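Local atomic coordinates of epoxyqueuosine reductase (Streptococcus thermophilus, PDB entry 5D6S), a protein that belongs to the epoxyqueuosine reductase (QueG) family and holds cobalamin together with two iron-sulfur clusters in a single chain. Residues 110-113 / 114-118; 358-361 / 362-366. All coordinates share one frame; numbering follows the deposited sequence.

Contact 1: residues 110-113 / 114-118; sequences QKTE and FKRGK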
loop_
_atom_site.group_PDB
_atom_site.type_symbol
_atom_site.label_atom_id
_atom_site.label_comp_id
_atom_site.label_asym_id
_atom_site.label_seq_id
_atom_site.Cartn_x
_atom_site.Cartn_y
_atom_site.Cartn_z
ATOM N N GLN A 110 -11.818 -20.816 -2.171
ATOM C CA GLN A 110 -12.170 -22.005 -2.918
ATOM C C GLN A 110 -12.168 -21.749 -4.419
ATOM O O GLN A 110 -12.870 -20.870 -4.888
ATOM C CB GLN A 110 -13.524 -22.559 -2.459
ATOM C CG GLN A 110 -13.471 -24.066 -2.254
ATOM C CD GLN A 110 -14.841 -24.681 -2.131
ATOM O OE1 GLN A 110 -15.748 -24.080 -1.552
ATOM N NE2 GLN A 110 -15.003 -25.891 -2.663
ATOM N N LYS A 111 -11.395 -22.542 -5.161
ATOM C CA LYS A 111 -11.409 -22.540 -6.636
ATOM C C LYS A 111 -12.835 -22.432 -7.247
ATOM O O LYS A 111 -13.757 -23.099 -6.807
ATOM C CB LYS A 111 -10.675 -23.789 -7.135
ATOM C CG LYS A 111 -11.093 -24.319 -8.500
ATOM C CD LYS A 111 -10.072 -24.061 -9.593
ATOM C CE LYS A 111 -10.409 -24.905 -10.817
ATOM N NZ LYS A 111 -9.414 -24.753 -11.911
ATOM N N THR A 112 -13.001 -21.559 -8.243
ATOM C CA THR A 112 -14.279 -21.405 -8.955
ATOM C C THR A 112 -14.013 -21.374 -10.438
ATOM O O THR A 112 -12.851 -21.480 -10.852
ATOM C CB THR A 112 -14.987 -20.095 -8.565
ATOM O OG1 THR A 112 -14.849 -19.906 -7.163
ATOM C CG2 THR A 112 -16.498 -20.142 -8.886
ATOM N N GLU A 113 -15.083 -21.233 -11.232
ATOM C CA GLU A 113 -14.988 -20.842 -12.671
ATOM C C GLU A 113 -14.038 -19.656 -12.932
ATOM O O GLU A 113 -13.283 -19.645 -13.916
ATOM C CB GLU A 113 -16.335 -20.384 -13.255
ATOM C CG GLU A 113 -17.606 -21.068 -12.798
ATOM C CD GLU A 113 -18.826 -20.239 -13.180
ATOM O OE1 GLU A 113 -19.704 -20.020 -12.318
ATOM O OE2 GLU A 113 -18.876 -19.759 -14.335
ATOM N N PHE A 114 -14.116 -18.682 -12.023
ATOM C CA PHE A 114 -13.497 -17.378 -12.163
ATOM C C PHE A 114 -12.098 -17.283 -11.599
ATOM O O PHE A 114 -11.880 -17.546 -10.406
ATOM C CB PHE A 114 -14.343 -16.368 -11.438
ATOM C CG PHE A 114 -15.727 -16.262 -11.984
ATOM C CD1 PHE A 114 -15.931 -16.003 -13.350
ATOM C CD2 PHE A 114 -16.830 -16.412 -11.150
ATOM C CE1 PHE A 114 -17.206 -15.904 -13.863
ATOM C CE2 PHE A 114 -18.111 -16.307 -11.661
ATOM C CZ PHE A 114 -18.299 -16.055 -13.014
ATOM N N LYS A 115 -11.145 -16.874 -12.437
ATOM C CA LYS A 115 -9.768 -16.727 -11.966
ATOM C C LYS A 115 -9.691 -15.529 -11.001
ATOM O O LYS A 115 -10.488 -14.594 -11.068
ATOM C CB LYS A 115 -8.767 -16.613 -13.119
ATOM C CG LYS A 115 -9.163 -17.390 -14.363
ATOM C CD LYS A 115 -7.981 -17.823 -15.225
ATOM C CE LYS A 115 -8.462 -18.151 -16.634
ATOM N NZ LYS A 115 -7.739 -19.298 -17.233
ATOM N N ARG A 116 -8.703 -15.575 -10.124
ATOM C CA ARG A 116 -8.592 -14.637 -9.011
ATOM C C ARG A 116 -7.308 -13.795 -9.116
ATOM O O ARG A 116 -6.287 -14.253 -9.624
ATOM C CB ARG A 116 -8.569 -15.394 -7.683
ATOM C CG ARG A 116 -9.840 -16.142 -7.347
ATOM C CD ARG A 116 -9.731 -16.940 -6.044
ATOM N NE ARG A 116 -10.789 -16.512 -5.130
ATOM C CZ ARG A 116 -11.947 -17.126 -4.956
ATOM N NH1 ARG A 116 -12.850 -16.609 -4.131
ATOM N NH2 ARG A 116 -12.209 -18.269 -5.575
ATOM N N GLY A 117 -7.385 -12.558 -8.644
ATOM C CA GLY A 117 -6.204 -11.729 -8.484
ATOM C C GLY A 117 -5.808 -11.714 -7.026
ATOM O O GLY A 117 -6.546 -12.200 -6.169
ATOM N N LYS A 118 -4.623 -11.193 -6.749
ATOM C CA LYS A 118 -4.146 -11.009 -5.380
ATOM C C LYS A 118 -4.177 -9.530 -5.035
ATOM O O LYS A 118 -4.132 -8.668 -5.890
ATOM C CB LYS A 118 -2.710 -11.513 -5.196
ATOM C CG LYS A 118 -2.415 -12.950 -5.610
ATOM C CD LYS A 118 -0.899 -13.168 -5.727
ATOM C CE LYS A 118 -0.530 -14.463 -6.438
ATOM N NZ LYS A 118 -1.014 -15.665 -5.706
#

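Contact 2: residues 358-361 / 362-366; sequences IWAL and GEIVK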
loop_
_atom_site.group_PDB
_atom_site.type_symbol
_atom_site.label_atom_id
_atom_site.label_comp_id
_atom_site.label_asym_id
_atom_site.label_seq_id
_atom_site.Cartn_x
_atom_site.Cartn_y
_atom_site.Cartn_z
ATOM N N ILE A 358 -9.173 -2.331 -24.402
ATOM C CA ILE A 358 -8.697 -2.446 -25.774
ATOM C C ILE A 358 -7.303 -3.059 -25.818
ATOM O O ILE A 358 -7.069 -4.029 -26.529
ATOM C CB ILE A 358 -8.677 -1.072 -26.457
ATOM C CG1 ILE A 358 -10.111 -0.672 -26.806
ATOM C CG2 ILE A 358 -7.824 -1.112 -27.711
ATOM C CD1 ILE A 358 -10.213 0.751 -27.238
ATOM N N TRP A 359 -6.404 -2.542 -24.975
ATOM C CA TRP A 359 -5.107 -3.145 -24.796
ATOM C C TRP A 359 -5.238 -4.615 -24.422
ATOM O O TRP A 359 -4.542 -5.467 -24.963
ATOM C CB TRP A 359 -4.313 -2.407 -23.699
ATOM C CG TRP A 359 -3.012 -3.081 -23.314
ATOM C CD1 TRP A 359 -1.858 -3.100 -24.038
ATOM C CD2 TRP A 359 -2.755 -3.841 -22.140
ATOM N NE1 TRP A 359 -0.884 -3.815 -23.373
ATOM C CE2 TRP A 359 -1.407 -4.272 -22.201
ATOM C CE3 TRP A 359 -3.513 -4.184 -21.033
ATOM C CZ2 TRP A 359 -0.822 -5.046 -21.205
ATOM C CZ3 TRP A 359 -2.921 -4.967 -20.018
ATOM C CH2 TRP A 359 -1.596 -5.385 -20.119
ATOM N N ALA A 360 -6.089 -4.887 -23.450
ATOM C CA ALA A 360 -6.218 -6.225 -22.881
ATOM C C ALA A 360 -6.601 -7.249 -23.968
ATOM O O ALA A 360 -6.101 -8.399 -23.961
ATOM C CB ALA A 360 -7.211 -6.233 -21.726
ATOM N N LEU A 361 -7.447 -6.847 -24.915
ATOM C CA LEU A 361 -7.770 -7.762 -26.018
ATOM C C LEU A 361 -6.547 -8.091 -26.870
ATOM O O LEU A 361 -6.412 -9.217 -27.344
ATOM C CB LEU A 361 -8.886 -7.221 -26.873
ATOM C CG LEU A 361 -10.257 -7.191 -26.205
ATOM C CD1 LEU A 361 -11.216 -6.431 -27.088
ATOM C CD2 LEU A 361 -10.805 -8.571 -25.930
ATOM N N GLY A 362 -5.642 -7.132 -27.030
ATOM C CA GLY A 362 -4.430 -7.380 -27.790
ATOM C C GLY A 362 -3.488 -8.353 -27.106
ATOM O O GLY A 362 -2.590 -8.918 -27.725
ATOM N N GLU A 363 -3.690 -8.539 -25.822
ATOM C CA GLU A 363 -2.871 -9.437 -25.048
ATOM C C GLU A 363 -3.487 -10.846 -25.041
ATOM O O GLU A 363 -2.781 -11.848 -25.192
ATOM C CB GLU A 363 -2.772 -8.878 -23.607
ATOM C CG GLU A 363 -1.512 -8.082 -23.231
ATOM C CD GLU A 363 -0.553 -7.764 -24.367
ATOM O OE1 GLU A 363 -0.878 -6.951 -25.253
ATOM O OE2 GLU A 363 0.552 -8.335 -24.345
ATOM N N ILE A 364 -4.795 -10.898 -24.773
ATOM C CA ILE A 364 -5.543 -12.138 -24.582
ATOM C C ILE A 364 -5.717 -12.900 -25.894
ATOM O O ILE A 364 -5.454 -14.090 -25.947
ATOM C CB ILE A 364 -6.923 -11.838 -23.928
ATOM C CG1 ILE A 364 -6.723 -11.467 -22.456
ATOM C CG2 ILE A 364 -7.859 -13.025 -24.021
ATOM C CD1 ILE A 364 -7.853 -10.675 -21.830
ATOM N N VAL A 365 -6.163 -12.221 -26.944
ATOM C CA VAL A 365 -6.432 -12.879 -28.228
ATOM C C VAL A 365 -5.135 -13.026 -29.024
ATOM O O VAL A 365 -4.756 -12.134 -29.786
ATOM C CB VAL A 365 -7.445 -12.090 -29.046
ATOM C CG1 VAL A 365 -7.728 -12.791 -30.358
ATOM C CG2 VAL A 365 -8.734 -11.895 -28.254
ATOM N N LYS A 366 -4.448 -14.152 -28.836
ATOM C CA LYS A 366 -3.094 -14.325 -29.372
ATOM C C LYS A 366 -3.084 -14.535 -30.882
ATOM O O LYS A 366 -2.212 -13.989 -31.562
ATOM C CB LYS A 366 -2.378 -15.457 -28.652
ATOM C CG LYS A 366 -1.989 -15.096 -27.223
ATOM C CD LYS A 366 -1.202 -16.204 -26.543
ATOM C CE LYS A 366 -0.374 -15.683 -25.371
ATOM N NZ LYS A 366 0.533 -16.727 -24.796
#

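Contact 1: residues 110-113 / 114-118
Arg116 starts with CG opposite its carbonyl carbon (chi1 -65°) and then bends at chi3 (123°), and the two turns swing its guanidinium back along the chain to Gln110 and Thr112. NH2 does the touching: it comes within 2.8 Å of Gln110 O and, more loosely, within 3.5 Å of Thr112 OG1, while Gln110 N sits over one face of the planar group. The segment runs through an open turn in the long loop between strand 93-100 and helix 128-144, with Glu113 near the bend, and the Arg116 side chain reaches back from the later arm to the backbone of the earlier one. At the bend itself, Glu113 and Phe114 lie side by side and point the same way. Glu113 CB is 4.3 Å above the Phe114 ring plane, over its centre, and the extended chain carries the carboxylate over the same face. There OE2 is 4.0 Å from Phe114 CZ, with the carboxylate and ring planes 30° apart. Thr112 CG2 comes obliquely to the ring, 4.4 Å from Phe114 CD2.

The clear polar partners come from residues 287-293, in helix 286-289 and the link into helix 293-296. Asp287 forms a salt bridge with Arg116 NH1, Met290 O accepts from Arg116 NE, and Glu292 hydrogen-bonds Thr112 OG1; backbone bonds from Lys115 to Leu293 and Gly117 to Pro291 run alongside.

The chemistry is therefore that of a surface turn whose arginine probably has its charge balanced by Asp287, while NH2 faces the oxygens of the earlier arm.

Contact 2: residues 358-361 / 362-366
Ile364 N donates to Ala360 O at 2.9 Å, nearly straight at the hydrogen (162°), and Val365 N does the same to Leu361 O at 3.0 Å: this is the last turn of alpha-helix 351-364, in the helical C-terminal part of the chain. Ala360 O also accepts from Glu363 N at 3.0 Å, a donor that stands above the carbonyl plane, so one oxygen takes two N-H groups. The bonds from Gly362 N, to Ile358 O and Trp359 O, are weak. Val365 then leaves helical geometry and the chain peels off.

One turn apart on the helix, Glu363 lies across Trp359, whose CG is anti to its backbone N (chi1 172°). Glu363 CG sits over the face of the six-membered ring, 4.1 Å from its centroid, in a CH-pi contact displaced toward the rim. The carboxylate is almost parallel to the indole, 8° apart, with OE1 3.7 Å from Trp359 NE1. Lys396, in helix 384-396, forms a salt bridge with Glu363 OE1 and a hydrogen bond with Gly362 O, and Arg253 makes a cation-pi contact with Trp359.

Packing spreads outward from there: Trp359 and Ala360 meet helix 318-331, whereas Leu361, Ile364 and Val365 turn to helix 338-347. Within the helix, Ile364 CD1 comes 4.5 Å from Ala360 CB.

Overall arrangement
Contact 1 is a surface turn in a loop, with none of its touching residues buried; contact 2 is the buried end of a helix among other helices. They share no element, and their centres lie 20 Å apart, with nearest atoms about 9 Å apart and no touch, on the same side of the chain's centre. The chemistry follows the place. The turn of 110-118 has clear polar partners in helix 286-289 and the link that follows it, some charged and some backbone. Segment 358-366 carries its own main-chain bonds, buries apolar side chains against two helices, and keeps its charged carboxylate paired with a lysine from the C-terminal helix.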